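Local coordinates for protein tylactone synthase starter module and modules 1 & 2 (Streptomyces fradiae, PDB 2Z5L) that probably reduces a beta-keto group of the growing tylactone chain, as a short-chain dehydrogenase/reductase-type ketoreductase of a modular polyketide synthase, at residues A[99-112]-A[132-145]. Sequence-based numbering, arbitrary orientation.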
loop_
_atom_site.group_PDB
_atom_site.type_symbol
_atom_site.label_atom_id
_atom_site.label_comp_id
_atom_site.label_asym_id
_atom_site.label_seq_id
_atom_site.Cartn_x
_atom_site.Cartn_y
_atom_site.Cartn_z
ATOM N N MET A 99 -2.620 9.928 -28.813
ATOM C CA MET A 99 -1.433 9.086 -28.648
ATOM C C MET A 99 -0.813 8.722 -29.991
ATOM O O MET A 99 0.403 8.727 -30.148
ATOM C CB MET A 99 -1.787 7.790 -27.914
ATOM C CG MET A 99 -2.407 7.966 -26.542
ATOM S SD MET A 99 -1.355 8.835 -25.391
ATOM C CE MET A 99 -0.185 7.549 -24.935
ATOM N N GLU A 100 -1.660 8.390 -30.954
ATOM C CA GLU A 100 -1.189 8.027 -32.274
ATOM C C GLU A 100 -0.797 9.249 -33.086
ATOM O O GLU A 100 -0.255 9.126 -34.181
ATOM C CB GLU A 100 -2.268 7.235 -32.990
ATOM C CG GLU A 100 -2.446 5.869 -32.387
ATOM C CD GLU A 100 -3.743 5.228 -32.797
ATOM O OE1 GLU A 100 -3.947 4.046 -32.444
ATOM O OE2 GLU A 100 -4.559 5.907 -33.463
ATOM N N SER A 101 -1.068 10.427 -32.533
ATOM C CA SER A 101 -0.742 11.685 -33.186
ATOM C C SER A 101 0.747 11.989 -33.056
ATOM O O SER A 101 1.262 12.906 -33.694
ATOM C CB SER A 101 -1.551 12.825 -32.568
ATOM O OG SER A 101 -1.154 14.073 -33.097
ATOM N N ALA A 102 1.438 11.214 -32.231
ATOM C CA ALA A 102 2.864 11.416 -32.030
ATOM C C ALA A 102 3.671 10.393 -32.818
ATOM O O ALA A 102 4.872 10.561 -33.011
ATOM C CB ALA A 102 3.201 11.324 -30.542
ATOM N N GLY A 103 3.009 9.336 -33.276
ATOM C CA GLY A 103 3.703 8.312 -34.033
ATOM C C GLY A 103 4.883 7.761 -33.258
ATOM O O GLY A 103 4.727 7.266 -32.141
ATOM N N GLU A 104 6.069 7.853 -33.846
ATOM C CA GLU A 104 7.275 7.355 -33.203
ATOM C C GLU A 104 7.696 8.223 -32.030
ATOM O O GLU A 104 8.339 7.746 -31.095
ATOM C CB GLU A 104 8.405 7.267 -34.226
ATOM C CG GLU A 104 8.179 6.177 -35.245
ATOM C CD GLU A 104 8.120 4.811 -34.600
ATOM O OE1 GLU A 104 7.689 3.848 -35.276
ATOM O OE2 GLU A 104 8.510 4.696 -33.414
ATOM N N GLU A 105 7.339 9.500 -32.088
ATOM C CA GLU A 105 7.672 10.433 -31.020
ATOM C C GLU A 105 7.092 9.942 -29.695
ATOM O O GLU A 105 6.112 9.194 -29.673
ATOM C CB GLU A 105 7.131 11.831 -31.348
ATOM C CG GLU A 105 8.046 12.672 -32.234
ATOM C CD GLU A 105 7.428 14.023 -32.618
ATOM O OE1 GLU A 105 6.928 14.738 -31.717
ATOM O OE2 GLU A 105 7.455 14.372 -33.819
ATOM N N ASN A 106 7.716 10.357 -28.596
ATOM C CA ASN A 106 7.275 9.969 -27.257
ATOM C C ASN A 106 6.187 10.901 -26.759
ATOM O O ASN A 106 6.276 12.117 -26.918
ATOM C CB ASN A 106 8.440 10.016 -26.257
ATOM C CG ASN A 106 7.976 9.850 -24.806
ATOM O OD1 ASN A 106 7.480 8.789 -24.417
ATOM N ND2 ASN A 106 8.127 10.903 -24.008
ATOM N N THR A 107 5.162 10.324 -26.149
ATOM C CA THR A 107 4.069 11.108 -25.598
ATOM C C THR A 107 4.134 10.962 -24.086
ATOM O O THR A 107 3.929 9.871 -23.550
ATOM C CB THR A 107 2.691 10.591 -26.051
ATOM O OG1 THR A 107 2.686 10.389 -27.470
ATOM C CG2 THR A 107 1.614 11.595 -25.670
ATOM N N THR A 108 4.445 12.051 -23.399
ATOM C CA THR A 108 4.509 12.003 -21.954
ATOM C C THR A 108 3.131 12.328 -21.387
ATOM O O THR A 108 2.697 13.479 -21.435
ATOM C CB THR A 108 5.518 13.014 -21.396
ATOM O OG1 THR A 108 6.834 12.667 -21.834
ATOM C CG2 THR A 108 5.463 13.017 -19.875
ATOM N N VAL A 109 2.450 11.310 -20.863
ATOM C CA VAL A 109 1.119 11.484 -20.290
ATOM C C VAL A 109 1.177 11.919 -18.827
ATOM O O VAL A 109 1.690 11.192 -17.972
ATOM C CB VAL A 109 0.289 10.177 -20.365
ATOM C CG1 VAL A 109 -1.160 10.464 -19.979
ATOM C CG2 VAL A 109 0.366 9.578 -21.754
ATOM N N VAL A 110 0.653 13.111 -18.556
ATOM C CA VAL A 110 0.609 13.670 -17.203
ATOM C C VAL A 110 -0.830 13.588 -16.717
ATOM O O VAL A 110 -1.678 14.352 -17.162
ATOM C CB VAL A 110 1.068 15.146 -17.193
ATOM C CG1 VAL A 110 1.161 15.654 -15.760
ATOM C CG2 VAL A 110 2.422 15.262 -17.882
ATOM N N SER A 111 -1.096 12.653 -15.809
ATOM C CA SER A 111 -2.439 12.439 -15.279
ATOM C C SER A 111 -2.762 13.224 -14.011
ATOM O O SER A 111 -2.023 13.177 -13.026
ATOM C CB SER A 111 -2.650 10.948 -14.992
ATOM O OG SER A 111 -3.877 10.721 -14.327
ATOM N N LEU A 112 -3.876 13.940 -14.051
ATOM C CA LEU A 112 -4.329 14.703 -12.907
ATOM C C LEU A 112 -5.514 13.977 -12.262
ATOM O O LEU A 112 -6.139 14.488 -11.331
ATOM C CB LEU A 112 -4.749 16.112 -13.345
ATOM C CG LEU A 112 -3.595 16.976 -13.886
ATOM C CD1 LEU A 112 -4.120 18.338 -14.345
ATOM C CD2 LEU A 112 -2.540 17.151 -12.800
ATOM N N VAL A 132 -3.345 2.993 -22.028
ATOM C CA VAL A 132 -2.125 3.423 -22.702
ATOM C C VAL A 132 -1.345 2.222 -23.216
ATOM O O VAL A 132 -0.749 2.257 -24.295
ATOM C CB VAL A 132 -1.219 4.227 -21.761
ATOM C CG1 VAL A 132 0.102 4.518 -22.448
ATOM C CG2 VAL A 132 -1.905 5.526 -21.371
ATOM N N SER A 133 -1.356 1.162 -22.422
ATOM C CA SER A 133 -0.679 -0.069 -22.766
ATOM C C SER A 133 -1.419 -0.692 -23.947
ATOM O O SER A 133 -0.799 -1.159 -24.900
ATOM C CB SER A 133 -0.699 -1.013 -21.561
ATOM O OG SER A 133 0.009 -2.211 -21.806
ATOM N N ASP A 134 -2.750 -0.678 -23.892
ATOM C CA ASP A 134 -3.556 -1.250 -24.966
ATOM C C ASP A 134 -3.322 -0.575 -26.321
ATOM O O ASP A 134 -3.125 -1.251 -27.328
ATOM C CB ASP A 134 -5.053 -1.179 -24.623
ATOM C CG ASP A 134 -5.409 -1.938 -23.352
ATOM O OD1 ASP A 134 -4.879 -3.056 -23.142
ATOM O OD2 ASP A 134 -6.238 -1.420 -22.564
ATOM N N ILE A 135 -3.352 0.751 -26.345
ATOM C CA ILE A 135 -3.149 1.496 -27.582
ATOM C C ILE A 135 -1.817 1.149 -28.251
ATOM O O ILE A 135 -1.628 1.379 -29.451
ATOM C CB ILE A 135 -3.203 3.003 -27.312
ATOM C CG1 ILE A 135 -4.588 3.359 -26.758
ATOM C CG2 ILE A 135 -2.903 3.782 -28.581
ATOM C CD1 ILE A 135 -4.737 4.811 -26.402
ATOM N N GLY A 136 -0.900 0.590 -27.469
ATOM C CA GLY A 136 0.398 0.200 -27.990
ATOM C C GLY A 136 1.128 1.283 -28.766
ATOM O O GLY A 136 1.707 1.021 -29.820
ATOM N N VAL A 137 1.095 2.506 -28.251
ATOM C CA VAL A 137 1.773 3.624 -28.893
ATOM C C VAL A 137 3.242 3.619 -28.463
ATOM O O VAL A 137 3.554 3.860 -27.295
ATOM C CB VAL A 137 1.104 4.969 -28.499
ATOM C CG1 VAL A 137 0.843 4.999 -26.996
ATOM C CG2 VAL A 137 1.985 6.136 -28.907
ATOM N N PRO A 138 4.162 3.327 -29.404
ATOM C CA PRO A 138 5.594 3.295 -29.090
ATOM C C PRO A 138 6.050 4.613 -28.486
ATOM O O PRO A 138 5.704 5.683 -28.989
ATOM C CB PRO A 138 6.239 3.019 -30.446
ATOM C CG PRO A 138 5.292 3.664 -31.399
ATOM C CD PRO A 138 3.954 3.210 -30.857
ATOM N N ALA A 139 6.820 4.523 -27.407
ATOM C CA ALA A 139 7.328 5.695 -26.713
ATOM C C ALA A 139 6.217 6.435 -25.968
ATOM O O ALA A 139 5.406 7.137 -26.573
ATOM C CB ALA A 139 8.009 6.637 -27.703
ATOM N N ALA A 140 6.186 6.270 -24.648
ATOM C CA ALA A 140 5.190 6.927 -23.798
ATOM C C ALA A 140 5.570 6.808 -22.322
ATOM O O ALA A 140 6.077 5.778 -21.889
ATOM C CB ALA A 140 3.815 6.312 -24.037
ATOM N N ARG A 141 5.340 7.872 -21.562
ATOM C CA ARG A 141 5.641 7.875 -20.132
ATOM C C ARG A 141 4.422 8.360 -19.361
ATOM O O ARG A 141 3.911 9.453 -19.612
ATOM C CB ARG A 141 6.838 8.788 -19.814
ATOM C CG ARG A 141 8.196 8.251 -20.271
ATOM C CD ARG A 141 8.552 6.965 -19.548
ATOM N NE ARG A 141 9.731 6.325 -20.114
ATOM C CZ ARG A 141 10.266 5.200 -19.648
ATOM N NH1 ARG A 141 9.726 4.594 -18.603
ATOM N NH2 ARG A 141 11.341 4.675 -20.226
ATOM N N VAL A 142 3.962 7.550 -18.415
ATOM C CA VAL A 142 2.798 7.920 -17.627
ATOM C C VAL A 142 3.207 8.419 -16.260
ATOM O O VAL A 142 3.845 7.708 -15.494
ATOM C CB VAL A 142 1.829 6.732 -17.453
ATOM C CG1 VAL A 142 0.568 7.201 -16.714
ATOM C CG2 VAL A 142 1.459 6.159 -18.818
ATOM N N TRP A 143 2.845 9.656 -15.961
ATOM C CA TRP A 143 3.172 10.223 -14.672
ATOM C C TRP A 143 1.876 10.526 -13.938
ATOM O O TRP A 143 0.978 11.151 -14.490
ATOM C CB TRP A 143 4.000 11.494 -14.845
ATOM C CG TRP A 143 5.435 11.216 -15.144
ATOM C CD1 TRP A 143 5.979 10.902 -16.352
ATOM C CD2 TRP A 143 6.507 11.188 -14.199
ATOM N NE1 TRP A 143 7.331 10.681 -16.221
ATOM C CE2 TRP A 143 7.680 10.851 -14.906
ATOM C CE3 TRP A 143 6.589 11.417 -12.820
ATOM C CZ2 TRP A 143 8.928 10.736 -14.277
ATOM C CZ3 TRP A 143 7.823 11.304 -12.195
ATOM C CH2 TRP A 143 8.979 10.966 -12.926
ATOM N N ALA A 144 1.769 10.060 -12.699
ATOM C CA ALA A 144 0.570 10.297 -11.930
ATOM C C ALA A 144 0.833 11.339 -10.857
ATOM O O ALA A 144 1.683 11.149 -9.981
ATOM C CB ALA A 144 0.078 9.002 -11.298
ATOM N N LEU A 145 0.106 12.447 -10.935
ATOM C CA LEU A 145 0.246 13.510 -9.951
ATOM C C LEU A 145 -0.797 13.293 -8.873
ATOM O O LEU A 145 -1.904 12.849 -9.156
ATOM C CB LEU A 145 0.046 14.876 -10.600
ATOM C CG LEU A 145 1.020 15.201 -11.739
ATOM C CD1 LEU A 145 0.768 16.628 -12.211
ATOM C CD2 LEU A 145 2.439 15.031 -11.277
HETATM O O HOH W 1 -2.869 11.584 -10.958
#
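Val132 and Ile135, on the last turn of helix 119-135, receive the folded side chain of Met99: CG1 of Val132 meets Met99 CE, and Ile135 CD1 touches Met99 CG at 3.9 Å. Val137 packs against the same methionine. Its CG1 sits in the crowded position between backbone N and carbonyl carbon (chi1 45°), which presses it tightly on Met99 CE at 3.4 Å, while CG2 lies against Met99 O. Pro138 lays its ring beside Gly103 O, and Ala139 tucks its methyl against Asn106 CA. From here the chain runs as a parallel strand beside 107-111, completing a right-handed beta-alpha-beta crossover of Rossmann type. Thr107 N bonds to Ala139 O (3.2 Å). Arg141 stays on the face of Thr108 and sends NH1 off to the carbonyls of Pro177 and Trp180. Trp143 N bonds to Val109 O (2.8 Å), and its ring offers CD1 obliquely to Thr108 CG2. Leu145 CD1 touches Val110 CG1 (3.7 Å) and Leu112 CD2; the two leucines lie side by side, pointing the same way, and their 3.4 Å CD1-CD2 pair is tighter than usual. A water donates to Ser111 O (2.7 Å). Six backbone N-H...O bonds thus set the parallel register, while the side-chain contacts are mostly apolar.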